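Local coordinates for protein transcription termination factor FttA (Methanosarcina mazei, PDB 2XR1) that probably terminates archaeal transcription as a homodimeric, zinc-dependent ribonuclease that cuts nascent RNA where it leaves RNA polymerase and then degrades the released transcript, at residues F200-P205 against H348-T353; A240-H245 against S339-G344. One frame throughout, in Å; residues are numbered along the deposited sequence.

After the N-terminal KH regions and strand 185-190, the chain lays down strand 199-203 and later strand 240-242, both in the sheet that also holds 208-211. The chain then enters the second sheet with strands 317-320 and 323-329 and adds the consecutive strands 337-343 and 348-352. Contact 2 (240-245 with 339-344) closes the inner loop, and contact 1 (200-205 with 348-353) closes a wider one around it, so the two nest without crossing. Both bridge the sandwich of the metallo-beta-lactamase fold. Strands 337-343 and 348-352 are sheet neighbours, probably joined by backbone hydrogen bonds such as His348 O to Ile343 N, at 2.9 Å.

Contact 1 (F200-P205 against H348-T353); sequences FLLSTP and HNVVFT
The interior of the metallo-beta-lactamase sandwich is crossed here by Phe200 and Leu202 from one sheet, which meet Phe352 and Val350 from the other. Strands 200-203 and 348-352 run antiparallel at 169° with their axes 10.8 Å apart, a face-to-face spacing bridged by side chains and by no hydrogen bond. Phe200 is opposite Phe352 and Leu202 opposite Val350.

The nearest approach of the two phenylalanines is not ring on ring. CE2 of Phe352 comes to 3.8 Å from CB of Phe200, at the root of that side chain, and lies 4.1 Å from Phe200 CG. It reaches the Phe200 ring obliquely. With CG of Phe352 anti to its carbonyl carbon (chi1 -80°), the ring projects from its strand into the interface and lies between Phe200 and Leu202. At the other meta carbon, CE1 of Phe352 is 4.3 Å from Leu202 CD2, so the ring touches both residues of the facing strand. Leu202 divides its branches between two partners: while CD2 goes to the phenylalanine, CD1 meets CG1 of Val350 at 4.1 Å. The leucine and valine side chains pass one another in opposite directions. All four residues are buried, and the contact is wholly apolar.

Phe200 also stands near the catalytic metals, its side chain about 9 Å from a zinc ion and about 7 Å from the side chains of the zinc ligands His250 and His607. Strand 208-211, beside 199-203 in its sheet, adds Ile211 against Leu202 and Phe352, and Phe341 of strand 337-343 also packs on Leu202. In the second sheet, Ile378 of strand 376-380 touches both Val350 and Phe352, continuing the hydrophobic core along that sheet.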
loop_
_atom_site.group_PDB
_atom_site.type_symbol
_atom_site.label_atom_id
_atom_site.label_comp_id
_atom_site.label_asym_id
_atom_site.label_seq_id
_atom_site.Cartn_x
_atom_site.Cartn_y
_atom_site.Cartn_z
ATOM N N PHE B 200 5.009 10.841 -0.815
ATOM C CA PHE B 200 5.455 9.535 -0.363
ATOM C C PHE B 200 4.915 9.272 1.033
ATOM O O PHE B 200 4.742 10.177 1.860
ATOM C CB PHE B 200 6.991 9.482 -0.358
ATOM C CG PHE B 200 7.587 9.524 -1.713
ATOM C CD1 PHE B 200 7.829 8.324 -2.430
ATOM C CD2 PHE B 200 7.853 10.724 -2.322
ATOM C CE1 PHE B 200 8.345 8.350 -3.711
ATOM C CE2 PHE B 200 8.367 10.753 -3.642
ATOM C CZ PHE B 200 8.617 9.566 -4.332
ATOM N N LEU B 201 4.654 8.021 1.341
ATOM C CA LEU B 201 4.198 7.700 2.699
ATOM C C LEU B 201 5.244 6.838 3.342
ATOM O O LEU B 201 5.567 5.839 2.784
ATOM C CB LEU B 201 2.876 6.982 2.669
ATOM C CG LEU B 201 2.242 6.840 4.042
ATOM C CD1 LEU B 201 1.689 8.169 4.465
ATOM C CD2 LEU B 201 1.159 5.641 4.040
ATOM N N LEU B 202 5.798 7.260 4.477
ATOM C CA LEU B 202 6.694 6.439 5.286
ATOM C C LEU B 202 5.854 5.967 6.438
ATOM O O LEU B 202 5.190 6.760 7.057
ATOM C CB LEU B 202 7.861 7.273 5.792
ATOM C CG LEU B 202 8.771 6.752 6.895
ATOM C CD1 LEU B 202 9.539 5.487 6.508
ATOM C CD2 LEU B 202 9.717 7.923 7.251
ATOM N N SER B 203 5.852 4.673 6.723
ATOM C CA SER B 203 4.945 4.179 7.717
ATOM C C SER B 203 5.585 3.105 8.565
ATOM O O SER B 203 6.522 2.402 8.126
ATOM C CB SER B 203 3.617 3.709 7.098
ATOM O OG SER B 203 3.735 2.411 6.546
ATOM N N THR B 204 5.093 3.039 9.809
ATOM C CA THR B 204 5.508 2.036 10.762
ATOM C C THR B 204 4.216 1.554 11.362
ATOM O O THR B 204 3.166 1.994 10.963
ATOM C CB THR B 204 6.453 2.621 11.846
ATOM O OG1 THR B 204 5.699 3.317 12.867
ATOM C CG2 THR B 204 7.447 3.524 11.203
ATOM N N PRO B 205 4.291 0.627 12.305
ATOM C CA PRO B 205 3.042 0.208 12.923
ATOM C C PRO B 205 2.355 1.304 13.726
ATOM O O PRO B 205 1.130 1.236 13.933
ATOM C CB PRO B 205 3.461 -0.962 13.831
ATOM C CG PRO B 205 4.724 -1.484 13.246
ATOM C CD PRO B 205 5.388 -0.334 12.510
ATOM N N HIS B 348 15.923 1.566 12.253
ATOM C CA HIS B 348 16.225 1.827 10.889
ATOM C C HIS B 348 16.389 3.320 10.683
ATOM O O HIS B 348 15.884 4.139 11.459
ATOM C CB HIS B 348 15.087 1.293 10.023
ATOM C CG HIS B 348 15.453 1.100 8.581
ATOM N ND1 HIS B 348 16.035 -0.056 8.110
ATOM C CD2 HIS B 348 15.307 1.909 7.504
ATOM C CE1 HIS B 348 16.251 0.056 6.814
ATOM N NE2 HIS B 348 15.810 1.234 6.417
ATOM N N ASN B 349 17.143 3.679 9.654
ATOM C CA ASN B 349 17.330 5.078 9.318
ATOM C C ASN B 349 17.159 5.218 7.831
ATOM O O ASN B 349 17.856 4.523 7.078
ATOM C CB ASN B 349 18.736 5.584 9.687
ATOM C CG ASN B 349 19.006 5.544 11.138
ATOM O OD1 ASN B 349 18.905 6.579 11.837
ATOM N ND2 ASN B 349 19.385 4.379 11.623
ATOM N N VAL B 350 16.267 6.120 7.415
ATOM C CA VAL B 350 15.991 6.294 6.009
ATOM C C VAL B 350 16.147 7.769 5.667
ATOM O O VAL B 350 15.698 8.615 6.418
ATOM C CB VAL B 350 14.571 5.777 5.599
ATOM C CG1 VAL B 350 13.564 6.195 6.570
ATOM C CG2 VAL B 350 14.174 6.332 4.251
ATOM N N VAL B 351 16.787 8.059 4.542
ATOM C CA VAL B 351 16.931 9.411 4.049
ATOM C C VAL B 351 16.155 9.668 2.776
ATOM O O VAL B 351 16.263 8.941 1.810
ATOM C CB VAL B 351 18.385 9.730 3.779
ATOM C CG1 VAL B 351 18.484 10.974 3.005
ATOM C CG2 VAL B 351 19.163 9.847 5.119
ATOM N N PHE B 352 15.327 10.694 2.795
ATOM C CA PHE B 352 14.669 11.138 1.603
ATOM C C PHE B 352 15.430 12.334 1.198
ATOM O O PHE B 352 15.510 13.245 1.976
ATOM C CB PHE B 352 13.250 11.576 1.906
ATOM C CG PHE B 352 12.288 10.449 2.026
ATOM C CD1 PHE B 352 12.245 9.682 3.183
ATOM C CD2 PHE B 352 11.384 10.161 0.994
ATOM C CE1 PHE B 352 11.340 8.619 3.313
ATOM C CE2 PHE B 352 10.490 9.110 1.114
ATOM C CZ PHE B 352 10.466 8.333 2.288
ATOM N N THR B 353 15.952 12.384 -0.015
ATOM C CA THR B 353 16.830 13.487 -0.397
ATOM C C THR B 353 16.053 14.694 -0.786
ATOM O O THR B 353 16.559 15.802 -0.661
ATOM C CB THR B 353 17.761 13.145 -1.604
ATOM O OG1 THR B 353 16.946 12.840 -2.721
ATOM C CG2 THR B 353 18.667 11.948 -1.318
#

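Contact 2 (A240-H245 against S339-G344); sequences AVIVTH and SHFHIG. With ZN (zinc ion), chain E.
The ring of Phe341 receives Ile242 at its edge: CD1 of the isoleucine lies near the ring plane, 4.3 Å from CE1, and the methyl does not sit over a face. Around the same ring, Ile211 of strand 208-211 and Ile323 of strand 323-329 add further apolar contacts. Farther along the strand, Gly344 O lies over one face of the His342 ring, toward its rim. Another ring, the imidazole of His245, has NE2 on a zinc ion at 2.2 Å and turns ND1 to Thr244 OG1. This hydrogen bond, donated by ND1, is 3.1 Å long and bent, at 143°, with the hydroxyl oxygen 24° out of the ring plane. The ring of His332, a fellow ligand, meets that of His245 edge-to-face.

Between Phe341 and His245, Ser339 faces two methyls. Its OG is 4.1 Å from CG2 of Ile242 and 4.3 Å from CG2 of Thr244. Because CG2 of Ile242 is anti to the backbone N while CG1 lies beside it (chi1 -78°), one branch reaches the serine and the other the phenylalanine.

His247, His332 and Asp355 complete the zinc site, and Thr244 OG1 is also hydrogen-bonded to Asp212. The hydroxyl thus bridges Asp212 and the imidazole in the second shell and, together with the zinc bond at NE2, would limit rotation of the ring. Asp212 may polarise that link, and the N-H at ND1 leaves NE2 to bind zinc.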
loop_
_atom_site.group_PDB
_atom_site.type_symbol
_atom_site.label_atom_id
_atom_site.label_comp_id
_atom_site.label_asym_id
_atom_site.label_seq_id
_atom_site.Cartn_x
_atom_site.Cartn_y
_atom_site.Cartn_z
ATOM N N ALA B 240 2.147 13.363 10.341
ATOM C CA ALA B 240 2.814 14.589 9.874
ATOM C C ALA B 240 2.986 14.661 8.378
ATOM O O ALA B 240 2.934 13.682 7.687
ATOM C CB ALA B 240 4.140 14.738 10.539
ATOM N N VAL B 241 3.171 15.865 7.887
ATOM C CA VAL B 241 3.526 16.098 6.512
ATOM C C VAL B 241 4.875 16.792 6.561
ATOM O O VAL B 241 5.052 17.731 7.326
ATOM C CB VAL B 241 2.437 16.949 5.774
ATOM C CG1 VAL B 241 2.889 17.346 4.410
ATOM C CG2 VAL B 241 1.094 16.132 5.670
ATOM N N ILE B 242 5.842 16.292 5.790
ATOM C CA ILE B 242 7.100 16.982 5.642
ATOM C C ILE B 242 7.183 17.614 4.257
ATOM O O ILE B 242 6.915 16.974 3.269
ATOM C CB ILE B 242 8.268 16.053 5.921
ATOM C CG1 ILE B 242 8.424 15.874 7.437
ATOM C CG2 ILE B 242 9.573 16.636 5.416
ATOM C CD1 ILE B 242 7.514 14.893 8.068
ATOM N N VAL B 243 7.553 18.873 4.189
ATOM C CA VAL B 243 7.785 19.545 2.924
ATOM C C VAL B 243 9.305 19.713 2.796
ATOM O O VAL B 243 9.961 20.368 3.620
ATOM C CB VAL B 243 7.069 20.907 2.889
ATOM C CG1 VAL B 243 7.400 21.635 1.636
ATOM C CG2 VAL B 243 5.518 20.747 3.056
ATOM N N THR B 244 9.862 19.120 1.755
ATOM C CA THR B 244 11.296 19.080 1.586
ATOM C C THR B 244 11.837 20.417 1.081
ATOM O O THR B 244 12.927 20.819 1.473
ATOM C CB THR B 244 11.689 18.006 0.587
ATOM O OG1 THR B 244 11.054 18.309 -0.637
ATOM C CG2 THR B 244 11.262 16.630 1.026
ATOM N N HIS B 245 11.081 21.096 0.216
ATOM C CA HIS B 245 11.455 22.431 -0.236
ATOM C C HIS B 245 10.241 23.079 -0.881
ATOM O O HIS B 245 9.221 22.435 -1.064
ATOM C CB HIS B 245 12.669 22.437 -1.194
ATOM C CG HIS B 245 12.443 21.751 -2.504
ATOM N ND1 HIS B 245 12.324 20.380 -2.625
ATOM C CD2 HIS B 245 12.360 22.247 -3.765
ATOM C CE1 HIS B 245 12.166 20.070 -3.902
ATOM N NE2 HIS B 245 12.209 21.179 -4.617
ATOM N N SER B 339 16.002 14.963 4.269
ATOM C CA SER B 339 15.240 14.568 5.416
ATOM C C SER B 339 15.723 13.243 5.934
ATOM O O SER B 339 15.603 12.259 5.254
ATOM C CB SER B 339 13.801 14.522 4.998
ATOM O OG SER B 339 13.464 15.851 4.585
ATOM N N HIS B 340 16.308 13.245 7.115
ATOM C CA HIS B 340 16.724 12.025 7.764
ATOM C C HIS B 340 15.708 11.582 8.843
ATOM O O HIS B 340 15.374 12.355 9.752
ATOM C CB HIS B 340 18.110 12.258 8.386
ATOM C CG HIS B 340 18.674 11.076 9.090
ATOM N ND1 HIS B 340 18.388 10.793 10.404
ATOM C CD2 HIS B 340 19.517 10.109 8.670
ATOM C CE1 HIS B 340 19.017 9.686 10.756
ATOM N NE2 HIS B 340 19.704 9.244 9.719
ATOM N N PHE B 341 15.243 10.350 8.745
ATOM C CA PHE B 341 14.289 9.788 9.688
ATOM C C PHE B 341 14.889 8.630 10.439
ATOM O O PHE B 341 15.284 7.617 9.829
ATOM C CB PHE B 341 13.085 9.255 8.961
ATOM C CG PHE B 341 12.278 10.299 8.290
ATOM C CD1 PHE B 341 11.261 10.937 8.962
ATOM C CD2 PHE B 341 12.510 10.641 6.982
ATOM C CE1 PHE B 341 10.491 11.844 8.342
ATOM C CE2 PHE B 341 11.732 11.592 6.356
ATOM C CZ PHE B 341 10.741 12.186 7.044
ATOM N N HIS B 342 14.919 8.779 11.752
ATOM C CA HIS B 342 15.530 7.821 12.674
ATOM C C HIS B 342 14.354 7.137 13.302
ATOM O O HIS B 342 13.561 7.794 13.978
ATOM C CB HIS B 342 16.370 8.591 13.718
ATOM C CG HIS B 342 17.002 7.744 14.775
ATOM N ND1 HIS B 342 17.702 6.594 14.497
ATOM C CD2 HIS B 342 17.092 7.914 16.116
ATOM C CE1 HIS B 342 18.144 6.063 15.624
ATOM N NE2 HIS B 342 17.789 6.849 16.622
ATOM N N ILE B 343 14.198 5.843 13.025
ATOM C CA ILE B 343 13.016 5.092 13.429
ATOM C C ILE B 343 13.321 4.170 14.560
ATOM O O ILE B 343 14.215 3.348 14.483
ATOM C CB ILE B 343 12.468 4.289 12.239
ATOM C CG1 ILE B 343 12.424 5.213 10.995
ATOM C CG2 ILE B 343 11.110 3.591 12.604
ATOM C CD1 ILE B 343 11.317 4.986 10.122
ATOM N N GLY B 344 12.561 4.310 15.635
ATOM C CA GLY B 344 12.755 3.501 16.845
ATOM C C GLY B 344 13.990 3.881 17.633
ATOM O O GLY B 344 14.476 4.984 17.517
HETATM ZN ZN ZN E . 12.664 21.421 -6.745
#